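Local coordinates for solute-binding protein Csal_2479 (Chromohalobacter salexigens, PDB 4P1L) that binds D-glucuronate in vitro and probably delivers it to a tripartite ATP-independent periplasmic (TRAP) transport system for uptake into the cytoplasm, at residues 132-137 with 238-243; 225-230 with 288-293. All coordinates share one frame; numbering follows the deposited sequence.

Contact 1. Residues 132-137 with 238-243. With SO4 (sulfate ion), chain E.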
loop_
_atom_site.group_PDB
_atom_site.type_symbol
_atom_site.label_atom_id
_atom_site.label_comp_id
_atom_site.label_asym_id
_atom_site.label_seq_id
_atom_site.Cartn_x
_atom_site.Cartn_y
_atom_site.Cartn_z
ATOM N N GLU A 132 15.229 10.761 5.586
ATOM C CA GLU A 132 16.373 10.302 6.336
ATOM C C GLU A 132 16.917 8.991 5.768
ATOM O O GLU A 132 18.090 8.688 5.946
ATOM C CB GLU A 132 15.987 10.214 7.817
ATOM C CG GLU A 132 16.590 9.091 8.597
ATOM C CD GLU A 132 16.306 9.272 10.082
ATOM O OE1 GLU A 132 16.889 10.206 10.679
ATOM O OE2 GLU A 132 15.473 8.512 10.635
ATOM N N LYS A 133 16.086 8.231 5.058
ATOM C CA LYS A 133 16.538 6.999 4.406
ATOM C C LYS A 133 16.667 7.153 2.888
ATOM O O LYS A 133 16.565 6.163 2.155
ATOM C CB LYS A 133 15.570 5.858 4.707
ATOM C CG LYS A 133 15.377 5.596 6.207
ATOM C CD LYS A 133 16.596 4.981 6.851
ATOM C CE LYS A 133 16.360 4.743 8.328
ATOM N NZ LYS A 133 17.522 4.030 8.909
ATOM N N ASN A 134 16.849 8.398 2.435
ATOM C CA ASN A 134 17.192 8.714 1.040
ATOM C C ASN A 134 16.045 8.637 0.054
ATOM O O ASN A 134 16.279 8.530 -1.146
ATOM C CB ASN A 134 18.313 7.812 0.506
ATOM C CG ASN A 134 19.686 8.255 0.930
ATOM O OD1 ASN A 134 19.870 9.316 1.524
ATOM N ND2 ASN A 134 20.677 7.438 0.592
ATOM N N LEU A 135 14.816 8.707 0.541
ATOM C CA LEU A 135 13.647 8.755 -0.337
ATOM C C LEU A 135 12.880 10.057 -0.131
ATOM O O LEU A 135 12.487 10.391 0.998
ATOM C CB LEU A 135 12.740 7.551 -0.069
ATOM C CG LEU A 135 13.351 6.171 -0.363
ATOM C CD1 LEU A 135 12.452 5.044 0.165
ATOM C CD2 LEU A 135 13.622 5.976 -1.856
ATOM N N ILE A 136 12.665 10.789 -1.232
ATOM C CA ILE A 136 11.991 12.069 -1.166
ATOM C C ILE A 136 10.536 11.904 -1.619
ATOM O O ILE A 136 10.273 11.633 -2.787
ATOM C CB ILE A 136 12.690 13.118 -2.035
ATOM C CG1 ILE A 136 14.190 13.187 -1.698
ATOM C CG2 ILE A 136 12.004 14.448 -1.882
ATOM C CD1 ILE A 136 14.494 13.472 -0.214
ATOM N N VAL A 137 9.602 12.031 -0.683
ATOM C CA VAL A 137 8.181 11.815 -0.991
ATOM C C VAL A 137 7.591 13.072 -1.585
ATOM O O VAL A 137 7.700 14.162 -1.000
ATOM C CB VAL A 137 7.365 11.458 0.260
ATOM C CG1 VAL A 137 5.880 11.428 -0.083
ATOM C CG2 VAL A 137 7.804 10.126 0.829
ATOM N N VAL A 238 11.123 10.022 -5.012
ATOM C CA VAL A 238 12.319 10.141 -5.852
ATOM C C VAL A 238 13.572 9.794 -5.015
ATOM O O VAL A 238 13.648 10.136 -3.836
ATOM C CB VAL A 238 12.416 11.572 -6.454
ATOM C CG1 VAL A 238 13.740 11.781 -7.218
ATOM C CG2 VAL A 238 11.228 11.843 -7.368
ATOM N N ALA A 239 14.546 9.110 -5.613
ATOM C CA ALA A 239 15.861 8.930 -4.990
ATOM C C ALA A 239 16.459 10.292 -4.578
ATOM O O ALA A 239 16.498 11.254 -5.360
ATOM C CB ALA A 239 16.822 8.223 -5.936
ATOM N N LYS A 240 16.925 10.389 -3.345
ATOM C CA LYS A 240 17.492 11.656 -2.889
ATOM C C LYS A 240 18.612 12.136 -3.819
ATOM O O LYS A 240 18.701 13.318 -4.121
ATOM C CB LYS A 240 18.017 11.552 -1.454
ATOM C CG LYS A 240 18.587 12.896 -0.925
ATOM C CD LYS A 240 19.123 12.777 0.509
ATOM C CE LYS A 240 18.000 12.591 1.523
ATOM N NZ LYS A 240 18.347 13.109 2.889
ATOM N N ALA A 241 19.456 11.214 -4.266
ATOM C CA ALA A 241 20.554 11.555 -5.174
ATOM C C ALA A 241 20.027 12.199 -6.456
ATOM O O ALA A 241 20.553 13.213 -6.924
ATOM C CB ALA A 241 21.350 10.308 -5.515
ATOM N N SER A 242 18.984 11.606 -7.023
ATOM C CA SER A 242 18.423 12.117 -8.275
ATOM C C SER A 242 17.752 13.468 -8.068
ATOM O O SER A 242 17.801 14.345 -8.920
ATOM C CB SER A 242 17.406 11.126 -8.851
ATOM O OG SER A 242 18.034 9.899 -9.152
ATOM N N TRP A 243 17.114 13.617 -6.917
ATOM C CA TRP A 243 16.443 14.854 -6.544
ATOM C C TRP A 243 17.424 16.018 -6.412
ATOM O O TRP A 243 17.201 17.099 -6.957
ATOM C CB TRP A 243 15.712 14.613 -5.211
ATOM C CG TRP A 243 14.729 15.681 -4.822
ATOM C CD1 TRP A 243 14.759 16.426 -3.689
ATOM C CD2 TRP A 243 13.560 16.094 -5.542
ATOM N NE1 TRP A 243 13.682 17.281 -3.652
ATOM C CE2 TRP A 243 12.931 17.101 -4.778
ATOM C CE3 TRP A 243 12.984 15.718 -6.755
ATOM C CZ2 TRP A 243 11.765 17.760 -5.202
ATOM C CZ3 TRP A 243 11.811 16.369 -7.169
ATOM C CH2 TRP A 243 11.214 17.359 -6.384
HETATM S S SO4 E . 12.604 20.519 -1.806
HETATM O O1 SO4 E . 11.509 20.739 -2.743
HETATM O O2 SO4 E . 12.278 21.142 -0.531
HETATM O O3 SO4 E . 12.856 19.097 -1.560
HETATM O O4 SO4 E . 13.829 21.087 -2.365
#
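Ile136 lies across the indole of Trp243 at about a right angle, its CG2 methyl over one face of the ring. That methyl sits 3.9 Å from the centroid of the five-membered ring, displaced toward the rim on the NE1 side, in a CH-pi contact; chi1 of -52° puts CG2 anti to the backbone N and over the ring, while CG1 fits between Lys240 CA and Trp243 CD1. The indole N-H works in the ring plane instead: Trp243 NE1 donates to O3 of a sulfate at 2.9 Å in a nearly straight bond (172°), and Arg255 of helix 248-282 binds the same ion. Lys240, extended as far as CD and then bent at chi3 (-70°), crosses both Ile136 and Asn134, its CD 3.7 Å from Asn134 OD1. Beneath these side chains, strands 135-141 and 234-239 of the five-stranded sheet pair antiparallel. Ile136 and Val238 form a hydrogen-bonded pair, with Ile136 N to Val238 O at 2.9 Å and Val238 N to Ile136 O at 2.9 Å. Past the last bridge, Leu135 with Ala239, Lys240 N of helix 240-245 donates to Asn134 O at 3.0 Å, from above the carbonyl plane. Asn134, with positive phi, ends helix 121-132 in a Schellman motif. The chemistry thus joins a helix end to a helix start through backbone bonds, while the tryptophan offers an apolar face to isoleucine and a polar edge to an anion, probably one from the crystallisation liquor.

Contact 2. Residues 225-230 with 288-293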
loop_
_atom_site.group_PDB
_atom_site.type_symbol
_atom_site.label_atom_id
_atom_site.label_comp_id
_atom_site.label_asym_id
_atom_site.label_seq_id
_atom_site.Cartn_x
_atom_site.Cartn_y
_atom_site.Cartn_z
ATOM N N SER A 225 -14.081 -11.287 2.337
ATOM C CA SER A 225 -14.767 -10.892 3.580
ATOM C C SER A 225 -14.209 -9.546 4.029
ATOM O O SER A 225 -13.005 -9.415 4.211
ATOM C CB SER A 225 -14.550 -11.942 4.648
ATOM O OG SER A 225 -15.048 -13.231 4.272
ATOM N N LEU A 226 -15.097 -8.573 4.248
ATOM C CA LEU A 226 -14.708 -7.172 4.383
ATOM C C LEU A 226 -14.196 -6.798 5.777
ATOM O O LEU A 226 -14.754 -5.935 6.493
ATOM C CB LEU A 226 -15.879 -6.278 3.944
ATOM C CG LEU A 226 -16.119 -6.283 2.432
ATOM C CD1 LEU A 226 -17.515 -5.800 2.051
ATOM C CD2 LEU A 226 -15.081 -5.407 1.754
ATOM N N THR A 227 -13.094 -7.426 6.153
ATOM C CA THR A 227 -12.381 -7.040 7.361
ATOM C C THR A 227 -11.834 -5.595 7.342
ATOM O O THR A 227 -11.765 -4.980 8.397
ATOM C CB THR A 227 -11.243 -8.019 7.633
ATOM O OG1 THR A 227 -10.483 -8.213 6.427
ATOM C CG2 THR A 227 -11.795 -9.358 8.155
ATOM N N GLU A 228 -11.395 -5.086 6.173
ATOM C CA GLU A 228 -10.943 -3.709 6.003
ATOM C C GLU A 228 -9.929 -3.350 7.099
ATOM O O GLU A 228 -9.995 -2.289 7.731
ATOM C CB GLU A 228 -12.151 -2.753 5.940
ATOM C CG GLU A 228 -13.066 -3.119 4.786
ATOM C CD GLU A 228 -14.303 -2.266 4.640
ATOM O OE1 GLU A 228 -14.718 -2.001 3.493
ATOM O OE2 GLU A 228 -14.886 -1.896 5.655
ATOM N N HIS A 229 -8.974 -4.265 7.272
ATOM C CA HIS A 229 -8.058 -4.282 8.411
ATOM C C HIS A 229 -6.814 -3.397 8.289
ATOM O O HIS A 229 -6.190 -3.098 9.308
ATOM C CB HIS A 229 -7.645 -5.730 8.702
ATOM C CG HIS A 229 -7.136 -6.474 7.507
ATOM N ND1 HIS A 229 -7.841 -7.490 6.900
ATOM C CD2 HIS A 229 -5.983 -6.346 6.809
ATOM C CE1 HIS A 229 -7.154 -7.940 5.866
ATOM N NE2 HIS A 229 -6.018 -7.267 5.796
ATOM N N LEU A 230 -6.487 -2.972 7.060
ATOM C CA LEU A 230 -5.339 -2.103 6.768
ATOM C C LEU A 230 -5.750 -1.082 5.731
ATOM O O LEU A 230 -6.436 -1.405 4.766
ATOM C CB LEU A 230 -4.135 -2.890 6.239
ATOM C CG LEU A 230 -3.394 -3.766 7.230
ATOM C CD1 LEU A 230 -2.572 -4.799 6.485
ATOM C CD2 LEU A 230 -2.546 -2.927 8.189
ATOM N N ASN A 288 -18.906 -10.843 1.582
ATOM C CA ASN A 288 -19.672 -10.641 2.808
ATOM C C ASN A 288 -19.045 -9.591 3.691
ATOM O O ASN A 288 -17.828 -9.562 3.850
ATOM C CB ASN A 288 -19.837 -11.945 3.630
ATOM C CG ASN A 288 -18.530 -12.414 4.276
ATOM O OD1 ASN A 288 -17.621 -12.887 3.594
ATOM N ND2 ASN A 288 -18.449 -12.311 5.593
ATOM N N GLU A 289 -19.883 -8.719 4.252
ATOM C CA GLU A 289 -19.481 -7.870 5.353
ATOM C C GLU A 289 -19.250 -8.856 6.501
ATOM O O GLU A 289 -19.942 -9.877 6.597
ATOM C CB GLU A 289 -20.586 -6.871 5.737
ATOM C CG GLU A 289 -21.070 -5.975 4.589
ATOM C CD GLU A 289 -20.086 -4.846 4.267
ATOM O OE1 GLU A 289 -19.061 -4.672 4.987
ATOM O OE2 GLU A 289 -20.350 -4.120 3.292
ATOM N N VAL A 290 -18.293 -8.557 7.362
ATOM C CA VAL A 290 -18.100 -9.336 8.573
ATOM C C VAL A 290 -19.146 -8.932 9.594
ATOM O O VAL A 290 -19.811 -7.909 9.447
ATOM C CB VAL A 290 -16.669 -9.207 9.177
ATOM C CG1 VAL A 290 -15.614 -9.709 8.183
ATOM C CG2 VAL A 290 -16.346 -7.772 9.626
ATOM N N ASP A 291 -19.303 -9.755 10.619
ATOM C CA ASP A 291 -20.262 -9.496 11.679
ATOM C C ASP A 291 -20.001 -8.175 12.358
ATOM O O ASP A 291 -20.917 -7.398 12.538
ATOM C CB ASP A 291 -20.192 -10.595 12.746
ATOM C CG ASP A 291 -20.970 -11.829 12.360
ATOM O OD1 ASP A 291 -21.378 -11.931 11.174
ATOM O OD2 ASP A 291 -21.181 -12.683 13.242
ATOM N N ASP A 292 -18.756 -7.941 12.755
ATOM C CA ASP A 292 -18.418 -6.816 13.635
ATOM C C ASP A 292 -16.912 -6.514 13.566
ATOM O O ASP A 292 -16.102 -7.201 14.194
ATOM C CB ASP A 292 -18.845 -7.155 15.047
ATOM C CG ASP A 292 -18.461 -6.086 16.059
ATOM O OD1 ASP A 292 -18.097 -4.946 15.661
ATOM O OD2 ASP A 292 -18.533 -6.416 17.258
ATOM N N LYS A 293 -16.559 -5.493 12.786
ATOM C CA LYS A 293 -15.169 -5.127 12.572
ATOM C C LYS A 293 -14.496 -4.786 13.896
ATOM O O LYS A 293 -13.297 -5.039 14.091
ATOM C CB LYS A 293 -15.066 -3.966 11.566
ATOM C CG LYS A 293 -15.190 -4.399 10.103
ATOM C CD LYS A 293 -15.372 -3.196 9.144
ATOM C CE LYS A 293 -14.192 -2.225 9.205
ATOM N NZ LYS A 293 -14.348 -1.062 8.225
HETATM O O HOH W 1 -17.413 -5.664 7.034
HETATM O O HOH W 2 -11.774 -0.213 7.971
HETATM O O HOH W 3 -17.789 -2.231 4.919
#
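Ser225 and Asn288 meet through complementary torsions: chi1 of -60° sets Ser225 OG beside its backbone N, and chi1 of 70° swings Asn288 CG between its own N and carbonyl carbon, bringing OG and Asn288 OD1 to 2.7 Å. The hydroxyl donates in the amide plane, on a lone pair of OD1. The two residues form a parallel beta bridge, where edge strand 286-288 joins strand 223-230 of the four-stranded mixed sheet. Leu226 N continues the pairing with Asn288 O at 2.9 Å; an inverse gamma turn centred on Leu226 bends the chain there, and the next backbone link is through water. One water donates to Leu226 O and Glu289 OE1 and accepts from Val290 N, bridging the segments where direct pairing stops. Bent at chi2 (-76°), Glu289 curls its carboxylate back against Leu226, whose CD1 lies 3.5 Å from OE1. On the other flank the methyls Thr227 CG2 and Val290 CG1 meet at 3.8 Å, with Phe296 of helix 293-298 packed against both residues. Thr227 OG1 points elsewhere, bonding His229 ND1 and Leu148 N of the neighbouring strand 146-150, which carries the glucuronate-binding Arg146. Lys293, at the approach to helix 293-298, lays its aliphatic chain along the carbonyls of Leu226 and Thr227 to reach Glu228. In this salt bridge Lys293 NZ meets Glu228 OE2 at 2.8 Å on the anti side of the carboxylate, and a second water links the same NZ to Glu228 O.

Overall arrangement
Contacts 1 and 2 lie on opposite sides of the chain's centre, their own centres about 36 Å apart, and belong to different sheets: the five-stranded one for 132-137 with 238-243, the four-stranded one for 225-230 with 288-293. Strands 223-230 and 234-239 follow each other in the chain, so a short connection leads from one contact to the other. Both are partly buried and involve an outermost strand of their sheet. Contact 1 is an antiparallel pairing topped by apolar and aromatic packing; contact 2 is a brief parallel pairing continued by waters and a salt bridge. Neither touches the bound glucuronate, which is about 13 Å from the side chains of both Leu135 and Glu228.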